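Local coordinates for conserved membrane protein (Chlamydia abortus, PDB 6GZU), which acts as a secreted chlamydial effector combining deubiquitinating and acetyltransferase activities and inducing Golgi fragmentation, this chain being the part that holds its cysteine-peptidase-like catalytic domain, at residues I28-K33 and F211-L216; P104-P109 and N118-S123; F150-N155 and G205-L210. All blocks are in the same frame, centred on the assembly; numbering follows the deposited sequence. Where two conformers were deposited one is given.

Contact 1: residues I28-K33 and F211-L216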
loop_
_atom_site.group_PDB
_atom_site.type_symbol
_atom_site.label_atom_id
_atom_site.label_comp_id
_atom_site.label_asym_id
_atom_site.label_seq_id
_atom_site.Cartn_x
_atom_site.Cartn_y
_atom_site.Cartn_z
ATOM N N ILE A 28 0.817 10.257 -2.983
ATOM C CA ILE A 28 1.770 11.346 -3.121
ATOM C C ILE A 28 1.281 12.590 -2.362
ATOM O O ILE A 28 2.069 13.270 -1.671
ATOM C CB ILE A 28 2.029 11.700 -4.624
ATOM C CG1 ILE A 28 2.824 10.584 -5.321
ATOM C CG2 ILE A 28 2.761 13.063 -4.794
ATOM C CD1 ILE A 28 4.262 10.377 -4.737
ATOM N N ARG A 29 -0.007 12.910 -2.493
ATOM C CA ARG A 29 -0.604 13.997 -1.708
ATOM C C ARG A 29 -0.334 13.783 -0.200
ATOM O O ARG A 29 0.146 14.689 0.488
ATOM C CB ARG A 29 -2.093 14.048 -2.004
ATOM C CG ARG A 29 -2.901 15.092 -1.318
ATOM C CD ARG A 29 -4.375 14.983 -1.795
ATOM N NE ARG A 29 -4.588 15.342 -3.191
ATOM C CZ ARG A 29 -5.053 14.558 -4.171
ATOM N NH1 ARG A 29 -5.394 13.280 -3.965
ATOM N NH2 ARG A 29 -5.155 15.068 -5.402
ATOM N N LEU A 30 -0.599 12.575 0.290
ATOM C CA LEU A 30 -0.331 12.250 1.691
ATOM C C LEU A 30 1.137 12.344 2.044
ATOM O O LEU A 30 1.478 12.763 3.154
ATOM C CB LEU A 30 -0.879 10.855 2.041
ATOM C CG LEU A 30 -2.399 10.860 2.103
ATOM C CD1 LEU A 30 -2.891 9.420 2.217
ATOM C CD2 LEU A 30 -2.902 11.694 3.248
ATOM N N SER A 31 2.016 11.983 1.115
ATOM C CA SER A 31 3.455 12.035 1.394
ATOM C C SER A 31 3.932 13.457 1.572
ATOM O O SER A 31 4.973 13.663 2.180
ATOM C CB SER A 31 4.271 11.337 0.294
ATOM O OG SER A 31 4.415 12.188 -0.840
ATOM N N GLU A 32 3.183 14.449 1.083
ATOM C CA GLU A 32 3.558 15.843 1.259
ATOM C C GLU A 32 3.204 16.300 2.669
ATOM O O GLU A 32 3.824 17.209 3.213
ATOM C CB GLU A 32 2.882 16.748 0.208
ATOM C CG GLU A 32 3.357 16.413 -1.182
ATOM C CD GLU A 32 2.992 17.437 -2.229
ATOM O OE1 GLU A 32 2.086 18.307 -2.015
ATOM O OE2 GLU A 32 3.639 17.354 -3.294
ATOM N N LYS A 33 2.196 15.661 3.253
ATOM C CA LYS A 33 1.794 15.976 4.619
ATOM C C LYS A 33 2.578 15.153 5.648
ATOM O O LYS A 33 2.894 15.650 6.751
ATOM C CB LYS A 33 0.312 15.670 4.769
ATOM C CG LYS A 33 -0.203 15.872 6.157
ATOM C CD LYS A 33 -1.692 15.683 6.204
ATOM C CE LYS A 33 -2.181 15.973 7.608
ATOM N NZ LYS A 33 -3.534 15.404 7.880
ATOM N N PHE A 211 -8.918 5.581 4.122
ATOM C CA PHE A 211 -8.378 4.896 5.290
ATOM C C PHE A 211 -6.948 5.342 5.581
ATOM O O PHE A 211 -6.603 5.626 6.749
ATOM C CB PHE A 211 -8.457 3.376 5.151
ATOM C CG PHE A 211 -7.829 2.661 6.303
ATOM C CD1 PHE A 211 -8.475 2.645 7.547
ATOM C CD2 PHE A 211 -6.566 2.113 6.164
ATOM C CE1 PHE A 211 -7.893 2.049 8.663
ATOM C CE2 PHE A 211 -5.955 1.479 7.253
ATOM C CZ PHE A 211 -6.637 1.443 8.508
ATOM N N LEU A 212 -6.107 5.342 4.560
ATOM C CA LEU A 212 -4.706 5.687 4.816
ATOM C C LEU A 212 -4.620 7.128 5.335
ATOM O O LEU A 212 -3.838 7.437 6.232
ATOM C CB LEU A 212 -3.859 5.549 3.555
ATOM C CG LEU A 212 -2.365 5.864 3.781
ATOM C CD1 LEU A 212 -1.743 4.867 4.773
ATOM C CD2 LEU A 212 -1.673 5.776 2.452
ATOM N N ASP A 213 -5.401 8.028 4.744
ATOM C CA ASP A 213 -5.503 9.419 5.180
ATOM C C ASP A 213 -5.729 9.503 6.696
ATOM O O ASP A 213 -4.996 10.174 7.424
ATOM C CB ASP A 213 -6.663 10.051 4.428
ATOM C CG ASP A 213 -6.513 11.507 4.270
ATOM O OD1 ASP A 213 -6.420 12.210 5.295
ATOM O OD2 ASP A 213 -6.510 11.969 3.114
ATOM N N LYS A 214 -6.725 8.775 7.180
ATOM C CA LYS A 214 -7.045 8.802 8.588
ATOM C C LYS A 214 -6.055 8.039 9.443
ATOM O O LYS A 214 -5.759 8.459 10.554
ATOM C CB LYS A 214 -8.437 8.210 8.765
ATOM C CG LYS A 214 -9.490 8.873 7.905
ATOM C CD LYS A 214 -10.270 9.836 8.692
ATOM C CE LYS A 214 -11.351 10.420 7.806
ATOM N NZ LYS A 214 -11.851 11.731 8.262
ATOM N N TYR A 215 -5.569 6.912 8.937
ATOM C CA TYR A 215 -4.573 6.096 9.653
ATOM C C TYR A 215 -3.338 6.907 9.964
ATOM O O TYR A 215 -2.749 6.741 11.045
ATOM C CB TYR A 215 -4.201 4.844 8.832
ATOM C CG TYR A 215 -3.075 4.017 9.386
ATOM C CD1 TYR A 215 -1.761 4.306 9.054
ATOM C CD2 TYR A 215 -3.318 2.922 10.220
ATOM C CE1 TYR A 215 -0.714 3.549 9.559
ATOM C CE2 TYR A 215 -2.271 2.184 10.742
ATOM C CZ TYR A 215 -0.970 2.508 10.412
ATOM O OH TYR A 215 0.098 1.772 10.888
ATOM N N LEU A 216 -2.901 7.738 9.018
ATOM C CA LEU A 216 -1.655 8.480 9.216
ATOM C C LEU A 216 -1.799 9.564 10.304
ATOM O O LEU A 216 -0.797 10.007 10.896
ATOM C CB LEU A 216 -1.164 9.100 7.875
ATOM C CG LEU A 216 -0.635 8.046 6.871
ATOM C CD1 LEU A 216 -0.395 8.688 5.515
ATOM C CD2 LEU A 216 0.683 7.389 7.376
HETATM O O HOH W 1 -3.512 12.474 7.028
HETATM O O HOH W 2 -4.729 14.253 5.351
#

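Contact 2: residues P104-P109 and N118-S123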
loop_
_atom_site.group_PDB
_atom_site.type_symbol
_atom_site.label_atom_id
_atom_site.label_comp_id
_atom_site.label_asym_id
_atom_site.label_seq_id
_atom_site.Cartn_x
_atom_site.Cartn_y
_atom_site.Cartn_z
ATOM N N PRO A 104 -0.727 -0.162 -2.418
ATOM C CA PRO A 104 -1.985 -0.574 -3.088
ATOM C C PRO A 104 -1.798 -1.989 -3.615
ATOM O O PRO A 104 -0.762 -2.313 -4.238
ATOM C CB PRO A 104 -2.103 0.433 -4.254
ATOM C CG PRO A 104 -1.289 1.651 -3.754
ATOM C CD PRO A 104 -0.131 1.054 -3.006
ATOM N N LEU A 105 -2.784 -2.850 -3.377
ATOM C CA LEU A 105 -2.687 -4.255 -3.725
ATOM C C LEU A 105 -3.917 -4.609 -4.561
ATOM O O LEU A 105 -5.045 -4.442 -4.082
ATOM C CB LEU A 105 -2.546 -5.122 -2.450
ATOM C CG LEU A 105 -2.115 -6.583 -2.626
ATOM C CD1 LEU A 105 -1.556 -7.221 -1.390
ATOM C CD2 LEU A 105 -3.405 -7.368 -2.950
ATOM N N TRP A 106 -3.672 -5.118 -5.766
ATOM C CA TRP A 106 -4.680 -5.438 -6.780
ATOM C C TRP A 106 -4.982 -6.928 -6.724
ATOM O O TRP A 106 -4.078 -7.739 -6.578
ATOM C CB TRP A 106 -4.104 -5.117 -8.152
ATOM C CG TRP A 106 -5.083 -5.223 -9.252
ATOM C CD1 TRP A 106 -5.843 -4.206 -9.762
ATOM C CD2 TRP A 106 -5.400 -6.396 -10.039
ATOM N NE1 TRP A 106 -6.633 -4.673 -10.799
ATOM C CE2 TRP A 106 -6.379 -6.006 -10.991
ATOM C CE3 TRP A 106 -4.964 -7.733 -10.028
ATOM C CZ2 TRP A 106 -6.917 -6.899 -11.912
ATOM C CZ3 TRP A 106 -5.523 -8.633 -10.948
ATOM C CH2 TRP A 106 -6.473 -8.207 -11.875
ATOM N N HIS A 107 -6.269 -7.297 -6.820
ATOM C CA HIS A 107 -6.673 -8.703 -6.788
ATOM C C HIS A 107 -7.818 -9.013 -7.713
ATOM O O HIS A 107 -8.713 -8.197 -7.876
ATOM C CB HIS A 107 -7.087 -9.115 -5.370
ATOM C CG HIS A 107 -7.281 -10.586 -5.222
ATOM N ND1 HIS A 107 -6.228 -11.475 -5.299
ATOM C CD2 HIS A 107 -8.398 -11.333 -4.995
ATOM C CE1 HIS A 107 -6.688 -12.711 -5.135
ATOM N NE2 HIS A 107 -7.997 -12.651 -4.942
ATOM N N HIS A 108 -7.806 -10.225 -8.245
ATOM C CA HIS A 108 -8.955 -10.770 -8.961
ATOM C C HIS A 108 -9.032 -12.228 -8.560
ATOM O O HIS A 108 -8.025 -12.938 -8.583
ATOM C CB HIS A 108 -8.775 -10.671 -10.466
ATOM C CG HIS A 108 -10.037 -10.952 -11.214
ATOM N ND1 HIS A 108 -10.532 -12.226 -11.390
ATOM C CD2 HIS A 108 -10.922 -10.117 -11.811
ATOM C CE1 HIS A 108 -11.660 -12.166 -12.076
ATOM N NE2 HIS A 108 -11.918 -10.897 -12.350
ATOM N N PRO A 109 -10.241 -12.707 -8.210
ATOM C CA PRO A 109 -10.380 -14.083 -7.722
ATOM C C PRO A 109 -10.135 -15.177 -8.765
ATOM O O PRO A 109 -9.966 -16.352 -8.357
ATOM C CB PRO A 109 -11.844 -14.157 -7.232
ATOM C CG PRO A 109 -12.292 -12.692 -7.101
ATOM C CD PRO A 109 -11.504 -11.935 -8.129
ATOM N N ASN A 118 -0.606 -11.694 -12.752
ATOM C CA ASN A 118 0.079 -10.624 -13.459
ATOM C C ASN A 118 -0.473 -10.238 -14.822
ATOM O O ASN A 118 -0.560 -9.043 -15.151
ATOM C CB ASN A 118 1.563 -10.858 -13.499
ATOM C CG ASN A 118 2.240 -9.967 -12.559
ATOM O OD1 ASN A 118 1.985 -10.028 -11.348
ATOM N ND2 ASN A 118 2.992 -9.025 -13.093
ATOM N N SER A 119 -0.865 -11.241 -15.594
ATOM C CA SER A 119 -1.399 -10.988 -16.914
ATOM C C SER A 119 -2.700 -10.225 -16.790
ATOM O O SER A 119 -2.941 -9.250 -17.521
ATOM C CB SER A 119 -1.624 -12.289 -17.657
ATOM O OG SER A 119 -2.232 -11.999 -18.898
ATOM N N MET A 120 -3.545 -10.675 -15.865
ATOM C CA MET A 120 -4.802 -9.992 -15.603
ATOM C C MET A 120 -4.546 -8.573 -15.132
ATOM O O MET A 120 -5.157 -7.631 -15.621
ATOM C CB MET A 120 -5.629 -10.737 -14.578
ATOM C CG MET A 120 -6.040 -12.098 -15.022
ATOM S SD MET A 120 -7.345 -12.711 -13.939
ATOM C CE MET A 120 -8.506 -11.373 -14.215
ATOM N N MET A 121 -3.631 -8.385 -14.203
ATOM C CA MET A 121 -3.404 -7.056 -13.680
ATOM C C MET A 121 -2.915 -6.090 -14.757
ATOM O O MET A 121 -3.392 -4.941 -14.867
ATOM C CB MET A 121 -2.385 -7.101 -12.545
ATOM C CG MET A 121 -2.223 -5.744 -11.960
ATOM S SD MET A 121 -1.126 -5.793 -10.606
ATOM C CE MET A 121 0.424 -6.296 -11.379
ATOM N N LEU A 122 -1.949 -6.555 -15.539
ATOM C CA LEU A 122 -1.365 -5.715 -16.573
ATOM C C LEU A 122 -2.440 -5.246 -17.553
ATOM O O LEU A 122 -2.376 -4.131 -18.066
ATOM C CB LEU A 122 -0.228 -6.442 -17.304
ATOM C CG LEU A 122 1.002 -6.855 -16.475
ATOM C CD1 LEU A 122 2.123 -7.373 -17.358
ATOM C CD2 LEU A 122 1.508 -5.739 -15.567
ATOM N N SER A 123 -3.459 -6.065 -17.791
ATOM C CA SER A 123 -4.510 -5.617 -18.693
ATOM C C SER A 123 -5.465 -4.561 -18.088
ATOM O O SER A 123 -5.978 -3.714 -18.826
ATOM C CB SER A 123 -5.291 -6.807 -19.246
ATOM O OG SER A 123 -6.271 -7.231 -18.320
#

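Contact 3: residues F150-N155 and G205-L210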
loop_
_atom_site.group_PDB
_atom_site.type_symbol
_atom_site.label_atom_id
_atom_site.label_comp_id
_atom_site.label_asym_id
_atom_site.label_seq_id
_atom_site.Cartn_x
_atom_site.Cartn_y
_atom_site.Cartn_z
ATOM N N PHE A 150 -5.989 -3.503 4.846
ATOM C CA PHE A 150 -7.308 -2.896 4.671
ATOM C C PHE A 150 -7.989 -3.354 3.407
ATOM O O PHE A 150 -7.449 -3.219 2.325
ATOM C CB PHE A 150 -7.170 -1.358 4.640
ATOM C CG PHE A 150 -8.463 -0.643 4.373
ATOM C CD1 PHE A 150 -8.903 -0.454 3.062
ATOM C CD2 PHE A 150 -9.261 -0.176 5.419
ATOM C CE1 PHE A 150 -10.119 0.176 2.817
ATOM C CE2 PHE A 150 -10.488 0.463 5.153
ATOM C CZ PHE A 150 -10.884 0.648 3.865
ATOM N N ASP A 151 -9.184 -3.931 3.561
ATOM C CA ASP A 151 -10.049 -4.340 2.461
ATOM C C ASP A 151 -11.427 -3.836 2.809
ATOM O O ASP A 151 -12.036 -4.305 3.794
ATOM C CB ASP A 151 -10.056 -5.859 2.380
ATOM C CG ASP A 151 -11.010 -6.386 1.331
ATOM O OD1 ASP A 151 -11.592 -5.581 0.571
ATOM O OD2 ASP A 151 -11.185 -7.596 1.279
ATOM N N SER A 152 -11.938 -2.880 2.025
ATOM C CA SER A 152 -13.265 -2.334 2.268
ATOM C C SER A 152 -14.361 -3.370 2.106
ATOM O O SER A 152 -15.483 -3.145 2.588
ATOM C CB SER A 152 -13.561 -1.118 1.364
ATOM O OG SER A 152 -13.192 -1.346 -0.003
ATOM N N LEU A 153 -14.065 -4.509 1.464
ATOM C CA LEU A 153 -15.042 -5.591 1.370
ATOM C C LEU A 153 -14.758 -6.720 2.383
ATOM O O LEU A 153 -15.397 -7.794 2.297
ATOM C CB LEU A 153 -15.068 -6.124 -0.055
ATOM C CG LEU A 153 -15.780 -5.195 -1.045
ATOM C CD1 LEU A 153 -15.747 -5.730 -2.466
ATOM C CD2 LEU A 153 -17.253 -4.941 -0.641
ATOM N N ALA A 154 -13.810 -6.454 3.320
ATOM C CA ALA A 154 -13.393 -7.338 4.437
ATOM C C ALA A 154 -12.703 -8.608 4.026
ATOM O O ALA A 154 -11.578 -8.872 4.480
ATOM C CB ALA A 154 -14.610 -7.689 5.344
ATOM N N ASN A 155 -13.369 -9.456 3.246
ATOM C CA ASN A 155 -12.792 -10.759 2.900
ATOM C C ASN A 155 -12.827 -11.080 1.428
ATOM O O ASN A 155 -13.009 -12.209 1.050
ATOM C CB ASN A 155 -13.387 -11.896 3.716
ATOM C CG ASN A 155 -12.865 -11.893 5.099
ATOM O OD1 ASN A 155 -11.693 -12.307 5.368
ATOM N ND2 ASN A 155 -13.676 -11.380 6.005
ATOM N N GLY A 205 -10.895 1.773 -4.292
ATOM C CA GLY A 205 -9.703 2.628 -4.322
ATOM C C GLY A 205 -9.890 3.905 -3.516
ATOM O O GLY A 205 -8.940 4.419 -2.909
ATOM N N ILE A 206 -11.114 4.415 -3.489
ATOM C CA ILE A 206 -11.411 5.624 -2.720
ATOM C C ILE A 206 -11.411 5.256 -1.239
ATOM O O ILE A 206 -10.790 5.956 -0.418
ATOM C CB ILE A 206 -12.764 6.178 -3.107
ATOM C CG1 ILE A 206 -12.776 6.467 -4.613
ATOM C CG2 ILE A 206 -13.067 7.434 -2.299
ATOM C CD1 ILE A 206 -14.152 6.829 -5.170
ATOM N N TRP A 207 -12.027 4.134 -0.894
ATOM C CA TRP A 207 -12.052 3.734 0.504
ATOM C C TRP A 207 -10.648 3.553 1.096
ATOM O O TRP A 207 -10.374 3.989 2.233
ATOM C CB TRP A 207 -12.804 2.402 0.660
ATOM C CG TRP A 207 -14.274 2.584 0.761
ATOM C CD1 TRP A 207 -15.238 2.183 -0.146
ATOM C CD2 TRP A 207 -14.961 3.154 1.859
ATOM N NE1 TRP A 207 -16.466 2.523 0.319
ATOM C CE2 TRP A 207 -16.340 3.086 1.562
ATOM C CE3 TRP A 207 -14.546 3.730 3.072
ATOM C CZ2 TRP A 207 -17.318 3.596 2.420
ATOM C CZ3 TRP A 207 -15.519 4.228 3.925
ATOM C CH2 TRP A 207 -16.893 4.140 3.607
ATOM N N LEU A 208 -9.762 2.858 0.383
ATOM C CA LEU A 208 -8.446 2.575 0.967
ATOM C C LEU A 208 -7.652 3.884 1.049
ATOM O O LEU A 208 -6.835 4.044 1.982
ATOM C CB LEU A 208 -7.701 1.508 0.166
ATOM C CG LEU A 208 -7.207 1.871 -1.248
ATOM C CD1 LEU A 208 -5.814 2.581 -1.185
ATOM C CD2 LEU A 208 -7.145 0.625 -2.132
ATOM N N SER A 209 -7.898 4.842 0.143
ATOM C CA SER A 209 -7.205 6.126 0.208
ATOM C C SER A 209 -7.671 6.939 1.417
ATOM O O SER A 209 -6.848 7.560 2.127
ATOM C CB SER A 209 -7.426 6.909 -1.091
ATOM O OG SER A 209 -6.858 6.210 -2.187
ATOM N N LEU A 210 -8.987 6.947 1.656
ATOM C CA LEU A 210 -9.537 7.585 2.859
ATOM C C LEU A 210 -8.968 6.908 4.112
ATOM O O LEU A 210 -8.583 7.582 5.081
ATOM C CB LEU A 210 -11.078 7.484 2.858
ATOM C CG LEU A 210 -11.961 8.060 3.971
ATOM C CD1 LEU A 210 -13.419 8.151 3.455
ATOM C CD2 LEU A 210 -11.939 7.195 5.240
#

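Contact 1: residues I28-K33 and F211-L216
Leu30 bridges from helix 20-33 to helix 204-217 with both of its methyls. Leu30 CD1 meets Leu212 CD2 at 3.8 Å, whereas Leu30 CD2 packs on the carboxylate of Asp213, 3.6 Å from Asp213 OD2, the two side chains crossing at about a right angle. Further back, Leu30 CB takes Leu216 CD1 at 4.1 Å. With CG anti to the carbonyl carbon (chi1 -72°), the fork of Leu30 straddles the Leu212-Asp213 step. The helix segments run almost parallel, 11° between their directions, with 10.8 Å separating the axes at closest approach. Helix 204-217 packs on the mixed sheet of this Ulp1-like peptidase fold: Leu212 lies on Leu137 and Ile139, and Leu216 on Ile100 and Leu37. Beside this apolar contact, two waters link Lys33 to Asp213. Lys33 NZ donates to both; one probably donates to Asp213 O, 2.8 Å away, the other donates to Asp213 OD1 at 2.7 Å, while Lys33 NZ itself stays 5.0 Å from Asp213 OD1. Each charge has a direct partner elsewhere: Asp213 OD2 accepts from His26 NE2 and pairs with Arg245, and Lys33 NZ forms a salt bridge with Asp217.

Contact 2: residues P104-P109 and N118-S123
The Trp106 indole lies flat against helix 114-124, with Met121 covering one face. Met121 CA stands 3.7 Å from the centroid of the six-membered ring and 10° off its normal, a CH-pi contact. Met121 CB follows at 3.7 Å from Trp106 CE3. Beyond it the chain slides past the indole in the opposite direction, its sulfur lying obliquely to the five-membered ring; this Met-aromatic contact is less certain, because Met121 has two conformers. Met120 CB comes obliquely to the far end of the ring, 3.8 Å from Trp106 CH2.

The His108 imidazole is clasped between two aliphatic groups. Over one face sits Met120 CE, 3.5 Å from the ring centroid and 15° off the normal; over the opposite face lies Pro109 CD. A bend at chi3 (58°) turns the Met120 methyl back onto the imidazole, while its sulfur stays oblique to the ring. Trp106 and His108, two residues apart on the chain, thus both face the helix that follows strand 100-107, whereas Leu105 and His107 turn away to touch Ile162 and Leu161 of helix 159-174; His107 also reaches Met117 of helix 114-124.

The rings' polar atoms are served elsewhere: Trp106 NE1 bonds to Ser133 OG and His108 ND1 to the backbone N of Ser110. Trp135 meets the indole edge-to-face. The contact of the strand end and the loop after it with the helix rests mainly on dispersion and C-H contacts with pi faces, with the methyl next to sulfur probably slightly positive toward the imidazole.

Contact 3: residues F150-N155 and G205-L210
Phe150 meets helix 204-217 progressively along one side of its ring. CB turns toward the helix, and with CG anti to the backbone N (chi1 176°) the ring is carried up to the Trp207-Leu208 backbone. Phe150 CD1 lies 3.7 Å from Leu208 CB, Phe150 CE1 is 3.5 Å from Leu208 CA, and Phe150 CZ ends 3.8 Å from the carbonyl Trp207 O. The helix approaches obliquely to the ring, which also stacks with that of Phe211. Leu208 places CG between the backbone N and carbonyl carbon (chi1 69°), which leads the side chain away, to where it touches Trp135 and Leu137.

Two residues on, Ser152 CB packs against Trp207 CB at 3.7 Å, from where the indole leads away toward Leu235. Ser152 OG is hydrogen-bonded to Gln198 OE1. On the helix, Gly205 O accepts from both the hydroxyl and the backbone N of Ser209.

Between the two touching residues, Asp151 points away from the helix and opens a type I turn to Ala154. Its OD1 takes Leu153 N at 2.8 Å, an Asx turn, with the donor standing well above the carboxylate plane. Asp151, His134 and Cys204, the first residue of helix 204-217, have the arrangement of a Cys-His-Asp catalytic triad, consistent with the Ulp1 peptidase family. The apolar contacts of Phe150 and Ser152 thus flank the aspartate on the chain, while three donors, Leu153 N and His134 NE2 on OD1 and Phe156 N on OD2, probably hold the carboxylate's rotation.

Overall arrangement
Contacts 1 and 3 use successive turns of helix 204-217 and touch directly: Phe211 CG lies 3.3 Å from Phe150 CD2, their rings stacked, although the contact centres are 14 Å apart. Contact 2 stands apart on the other side of the chain's centre from contact 1, 24 Å between centres. From contact 3 its centre is 16 Å away and its nearest atoms about 5 Å. The probable triad of Cys204, His134 and Asp151 relates contacts 2 and 3: contact 3 contains the aspartate, and Trp106 of contact 2 lies near the triad without touching it. All three contacts are away from the zinc held by His60, Cys78, His80 and Cys95.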